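Local coordinates for protein diketoreductase (Acinetobacter baylyi, PDB 4E12) that reduces dicarbonyl compounds with NADH and probably also interconverts (3S)-3-hydroxyacyl-CoA and 3-oxoacyl-CoA, a step of fatty acid beta-oxidation, at residues A[8-13]-A[31-36]; A[87-92]-A[113-118]. All coordinates share one frame; numbering follows the deposited sequence.

Interaction 1 (A[8-13]-A[31-36]); sequences TVLGTG and TAYDIN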
loop_
_atom_site.group_PDB
_atom_site.type_symbol
_atom_site.label_atom_id
_atom_site.label_comp_id
_atom_site.label_asym_id
_atom_site.label_seq_id
_atom_site.Cartn_x
_atom_site.Cartn_y
_atom_site.Cartn_z
ATOM N N THR A 8 33.032 -10.364 6.486
ATOM C CA THR A 8 33.036 -9.813 7.830
ATOM C C THR A 8 31.842 -8.893 7.999
ATOM O O THR A 8 31.543 -8.047 7.149
ATOM C CB THR A 8 34.345 -9.042 8.170
ATOM O OG1 THR A 8 35.461 -9.938 8.043
ATOM C CG2 THR A 8 34.303 -8.507 9.596
ATOM N N VAL A 9 31.153 -9.086 9.106
ATOM C CA VAL A 9 30.010 -8.265 9.441
ATOM C C VAL A 9 30.401 -7.412 10.641
ATOM O O VAL A 9 30.890 -7.951 11.635
ATOM C CB VAL A 9 28.795 -9.147 9.781
ATOM C CG1 VAL A 9 27.637 -8.265 10.200
ATOM C CG2 VAL A 9 28.388 -9.974 8.561
ATOM N N LEU A 10 30.217 -6.097 10.530
ATOM C CA LEU A 10 30.578 -5.163 11.593
ATOM C C LEU A 10 29.337 -4.852 12.405
ATOM O O LEU A 10 28.390 -4.228 11.911
ATOM C CB LEU A 10 31.121 -3.865 11.008
ATOM C CG LEU A 10 32.207 -3.986 9.948
ATOM C CD1 LEU A 10 32.650 -2.575 9.612
ATOM C CD2 LEU A 10 33.375 -4.826 10.460
ATOM N N GLY A 11 29.328 -5.297 13.651
ATOM C CA GLY A 11 28.141 -5.133 14.453
ATOM C C GLY A 11 27.374 -6.432 14.597
ATOM O O GLY A 11 27.189 -7.178 13.631
ATOM N N THR A 12 26.919 -6.709 15.807
ATOM C CA THR A 12 26.308 -7.991 16.093
ATOM C C THR A 12 24.971 -7.821 16.770
ATOM O O THR A 12 24.545 -8.688 17.539
ATOM C CB THR A 12 27.220 -8.855 16.970
ATOM O OG1 THR A 12 27.508 -8.170 18.203
ATOM C CG2 THR A 12 28.514 -9.148 16.226
ATOM N N GLY A 13 24.325 -6.693 16.487
ATOM C CA GLY A 13 22.991 -6.439 17.003
ATOM C C GLY A 13 21.926 -7.258 16.311
ATOM O O GLY A 13 22.232 -8.275 15.684
ATOM N N THR A 31 33.148 -13.782 9.684
ATOM C CA THR A 31 33.692 -13.240 10.920
ATOM C C THR A 31 32.715 -12.180 11.430
ATOM O O THR A 31 32.338 -11.269 10.689
ATOM C CB THR A 31 35.050 -12.561 10.681
ATOM O OG1 THR A 31 35.975 -13.516 10.148
ATOM C CG2 THR A 31 35.603 -12.003 11.985
ATOM N N ALA A 32 32.289 -12.309 12.682
ATOM C CA ALA A 32 31.430 -11.305 13.299
ATOM C C ALA A 32 32.288 -10.401 14.165
ATOM O O ALA A 32 32.985 -10.876 15.064
ATOM C CB ALA A 32 30.369 -11.993 14.159
ATOM N N TYR A 33 32.229 -9.099 13.903
ATOM C CA TYR A 33 33.050 -8.149 14.627
ATOM C C TYR A 33 32.212 -7.284 15.569
ATOM O O TYR A 33 31.102 -6.848 15.236
ATOM C CB TYR A 33 33.855 -7.261 13.674
ATOM C CG TYR A 33 34.412 -6.072 14.408
ATOM C CD1 TYR A 33 35.605 -6.167 15.117
ATOM C CD2 TYR A 33 33.739 -4.850 14.404
ATOM C CE1 TYR A 33 36.116 -5.075 15.807
ATOM C CE2 TYR A 33 34.238 -3.756 15.091
ATOM C CZ TYR A 33 35.424 -3.874 15.787
ATOM O OH TYR A 33 35.918 -2.790 16.461
ATOM N N ASP A 34 32.737 -7.053 16.760
ATOM C CA ASP A 34 32.100 -6.112 17.665
ATOM C C ASP A 34 33.155 -5.616 18.650
ATOM O O ASP A 34 34.309 -6.062 18.601
ATOM C CB ASP A 34 30.887 -6.726 18.346
ATOM C CG ASP A 34 29.818 -5.687 18.676
ATOM O OD1 ASP A 34 30.161 -4.531 18.981
ATOM O OD2 ASP A 34 28.623 -6.017 18.603
ATOM N N ILE A 35 32.777 -4.709 19.541
ATOM C CA ILE A 35 33.783 -3.871 20.194
ATOM C C ILE A 35 34.547 -4.528 21.333
ATOM O O ILE A 35 35.695 -4.169 21.586
ATOM C CB ILE A 35 33.204 -2.513 20.638
ATOM C CG1 ILE A 35 32.115 -2.706 21.696
ATOM C CG2 ILE A 35 32.647 -1.778 19.433
ATOM C CD1 ILE A 35 31.485 -1.399 22.171
ATOM N N ASN A 36 33.950 -5.482 22.033
ATOM C CA ASN A 36 34.683 -6.131 23.107
ATOM C C ASN A 36 34.146 -7.529 23.319
ATOM O O ASN A 36 33.275 -7.969 22.559
ATOM C CB ASN A 36 34.656 -5.277 24.387
ATOM C CG ASN A 36 33.256 -5.006 24.881
ATOM O OD1 ASN A 36 32.327 -5.757 24.588
ATOM N ND2 ASN A 36 33.089 -3.915 25.624
HETATM O O HOH W 1 26.356 -4.517 18.323
#
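Thr12 and Asp34 meet side chain to side chain just beyond two parallel strands of a Rossmann fold, and both residues bind NAD(+). Thr12 CB stands 3.6 Å from Asp34 OD2, and there the side chain forks. With chi1 at 58°, OG1 sits between the backbone N and the carbonyl carbon, and it hands its proton to Asp34 OD2 in a hydrogen bond modelled at 2.5 Å, so short that its exact length is doubtful. The methyl branch, CG2, lies 3.6 Å from the carbonyl oxygen of Tyr33 and also rests on the methyl of Ala32. Asp34 OD2 takes a further bond from a water and a weak one from Thr12 N, while OD1 accepts Ile35 N at 2.7 Å through its anti lone pair. Both carboxylate oxygens are thus held, which fixes the rotation of the group. An acid at the end of the second strand is the usual partner of the adenosine ribose in NAD-dependent Rossmann folds, and Asp34 probably plays that part. Further back, the backbones pair from Val9 N to Thr31 O, from Tyr33 N to Val9 O, and from Gly11 N to Tyr33 O (2.8 Å). Gly11 opens the glycine-rich turn; its backbone angles would jam any CB against Leu10 O. Leu10 CD2 approaches Tyr33 CD2 obliquely at 4.0 Å. Helix 79-82 lies beside this pair, with Leu79 touching both residues; helix 37-57 packs on Ala32, Thr12 and Asp34, and strand 88-91 borders strand 6-10.

Interaction 2 (A[87-92]-A[113-118]); sequences DLVIEA and AKTIFA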
loop_
_atom_site.group_PDB
_atom_site.type_symbol
_atom_site.label_atom_id
_atom_site.label_comp_id
_atom_site.label_asym_id
_atom_site.label_seq_id
_atom_site.Cartn_x
_atom_site.Cartn_y
_atom_site.Cartn_z
ATOM N N ASP A 87 36.644 -10.480 1.781
ATOM C CA ASP A 87 36.240 -10.170 0.408
ATOM C C ASP A 87 35.124 -9.117 0.420
ATOM O O ASP A 87 34.968 -8.320 -0.511
ATOM C CB ASP A 87 35.738 -11.444 -0.278
ATOM C CG ASP A 87 36.816 -12.506 -0.388
ATOM O OD1 ASP A 87 37.959 -12.144 -0.739
ATOM O OD2 ASP A 87 36.526 -13.690 -0.107
ATOM N N LEU A 88 34.359 -9.120 1.501
ATOM C CA LEU A 88 33.199 -8.247 1.650
ATOM C C LEU A 88 33.034 -7.945 3.118
ATOM O O LEU A 88 33.136 -8.847 3.952
ATOM C CB LEU A 88 31.947 -8.982 1.163
ATOM C CG LEU A 88 30.573 -8.328 1.369
ATOM C CD1 LEU A 88 30.454 -7.103 0.474
ATOM C CD2 LEU A 88 29.478 -9.335 1.011
ATOM N N VAL A 89 32.782 -6.682 3.436
ATOM C CA VAL A 89 32.462 -6.284 4.799
ATOM C C VAL A 89 31.071 -5.678 4.783
ATOM O O VAL A 89 30.799 -4.722 4.048
ATOM C CB VAL A 89 33.468 -5.235 5.325
ATOM C CG1 VAL A 89 33.078 -4.746 6.722
ATOM C CG2 VAL A 89 34.864 -5.841 5.348
ATOM N N ILE A 90 30.183 -6.260 5.566
ATOM C CA ILE A 90 28.851 -5.713 5.689
ATOM C C ILE A 90 28.823 -4.958 7.016
ATOM O O ILE A 90 29.038 -5.542 8.080
ATOM C CB ILE A 90 27.781 -6.836 5.654
ATOM C CG1 ILE A 90 27.903 -7.653 4.358
ATOM C CG2 ILE A 90 26.394 -6.214 5.693
ATOM C CD1 ILE A 90 26.968 -8.834 4.266
ATOM N N GLU A 91 28.590 -3.653 6.932
ATOM C CA GLU A 91 28.566 -2.775 8.088
ATOM C C GLU A 91 27.148 -2.561 8.624
ATOM O O GLU A 91 26.270 -2.057 7.918
ATOM C CB GLU A 91 29.227 -1.438 7.733
ATOM C CG GLU A 91 29.112 -0.381 8.814
ATOM C CD GLU A 91 27.801 0.385 8.763
ATOM O OE1 GLU A 91 27.538 1.035 7.754
ATOM O OE2 GLU A 91 27.012 0.338 9.735
ATOM N N ALA A 92 26.942 -2.959 9.877
ATOM C CA ALA A 92 25.644 -2.883 10.541
ATOM C C ALA A 92 25.840 -2.377 11.964
ATOM O O ALA A 92 25.324 -2.957 12.917
ATOM C CB ALA A 92 24.945 -4.255 10.536
ATOM N N ALA A 113 43.014 -4.254 -0.342
ATOM C CA ALA A 113 42.463 -3.469 -1.440
ATOM C C ALA A 113 41.260 -4.143 -2.109
ATOM O O ALA A 113 40.416 -3.468 -2.706
ATOM C CB ALA A 113 43.544 -3.169 -2.467
ATOM N N LYS A 114 41.181 -5.465 -2.002
ATOM C CA LYS A 114 40.147 -6.237 -2.689
ATOM C C LYS A 114 38.760 -6.060 -2.074
ATOM O O LYS A 114 37.751 -6.326 -2.735
ATOM C CB LYS A 114 40.488 -7.721 -2.665
ATOM C CG LYS A 114 40.609 -8.288 -1.265
ATOM C CD LYS A 114 40.622 -9.813 -1.297
ATOM C CE LYS A 114 40.697 -10.359 0.117
ATOM N NZ LYS A 114 40.707 -11.851 0.123
ATOM N N THR A 115 38.723 -5.626 -0.816
ATOM C CA THR A 115 37.507 -5.658 -0.004
ATOM C C THR A 115 36.377 -4.737 -0.467
ATOM O O THR A 115 36.542 -3.520 -0.603
ATOM C CB THR A 115 37.816 -5.418 1.499
ATOM O OG1 THR A 115 38.735 -6.426 1.951
ATOM C CG2 THR A 115 36.543 -5.526 2.339
ATOM N N ILE A 116 35.210 -5.336 -0.689
ATOM C CA ILE A 116 34.000 -4.568 -0.966
ATOM C C ILE A 116 33.366 -4.154 0.353
ATOM O O ILE A 116 33.291 -4.960 1.286
ATOM C CB ILE A 116 32.993 -5.409 -1.757
ATOM C CG1 ILE A 116 33.617 -5.812 -3.094
ATOM C CG2 ILE A 116 31.677 -4.647 -1.914
ATOM C CD1 ILE A 116 32.805 -6.784 -3.915
ATOM N N PHE A 117 32.940 -2.898 0.443
ATOM C CA PHE A 117 32.258 -2.412 1.640
ATOM C C PHE A 117 30.769 -2.248 1.348
ATOM O O PHE A 117 30.384 -1.579 0.386
ATOM C CB PHE A 117 32.780 -1.040 2.085
ATOM C CG PHE A 117 34.225 -1.021 2.524
ATOM C CD1 PHE A 117 34.918 -2.196 2.794
ATOM C CD2 PHE A 117 34.887 0.190 2.668
ATOM C CE1 PHE A 117 36.253 -2.167 3.201
ATOM C CE2 PHE A 117 36.227 0.232 3.074
ATOM C CZ PHE A 117 36.907 -0.947 3.341
ATOM N N ALA A 118 29.922 -2.823 2.189
ATOM C CA ALA A 118 28.489 -2.589 2.032
ATOM C C ALA A 118 27.876 -2.122 3.353
ATOM O O ALA A 118 28.088 -2.739 4.401
ATOM C CB ALA A 118 27.814 -3.863 1.530
#
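With CG anti to the backbone N (chi1 173°) and chi2 at 69°, Leu88 brings CD1 to Ile116 CG2, itself anti to its own N, at 3.6 Å. These residues belong to the parallel strands 88-91 and 116-119, the flanks of a beta-alpha-beta crossover of the Rossmann fold with helix 97-110 between them. A second torsion governs the N-terminal end of the pair: Lys114 CG stands between its own N and carbonyl carbon, and the chain beyond runs fully extended to Asp87. There NZ forms a salt bridge with Asp87 OD1 at 2.9 Å, arriving on the syn side but 32° out of the carboxylate plane. Asp85 shares the ammonium, and Asp87 OD2 accepts the backbone N atoms of Thr5 and Asn6, so both acid oxygens are engaged. The backbone pairing starts with Ile116 N, which comes in well above the plane of the Asp87 carbonyl to bond its O at 3.0 Å. Val89 N to Ile116 O, Ala118 N to Val89 O and Glu91 N to Ala118 O (2.7 Å) continue it. On the face of Leu88, Ile90, Ile116 and Ala118, helix 164-176 covers the strands through Phe173, Val166 and Gln169. Val89 and Phe117 occupy the other face, where Val89 CB lies 4.2 Å from Phe117 CD1, obliquely to the ring. Thr115 OG1 bonds Ala86 O, and the other branch, Thr115 CG2, faces Val89 CG2 at 3.5 Å, closer than two methyl carbons normally sit.

Interactions 1 and 2 are successive parts of one sheet, their centres 13 Å apart, joined where strand 6-10 runs beside strand 88-91. Thr8 O lies 2.7 Å from Ile90 N, and Leu10 N lies 2.8 Å from Ile90 O, both probable hydrogen bonds; Leu10 CG packs on Val89 CG1 at 3.4 Å. Interaction 1 supplies Thr12 and Asp34 directly to the NAD(+) site. Interaction 2 borders that site: Glu91 OE2 forms a salt bridge with NZ of the NAD(+)-binding Lys100, and the side chain of Ile90 is about 5 Å, between nearest atoms, from that of Asn120, another residue that binds NAD(+). This chain is modelled without bound NAD(+).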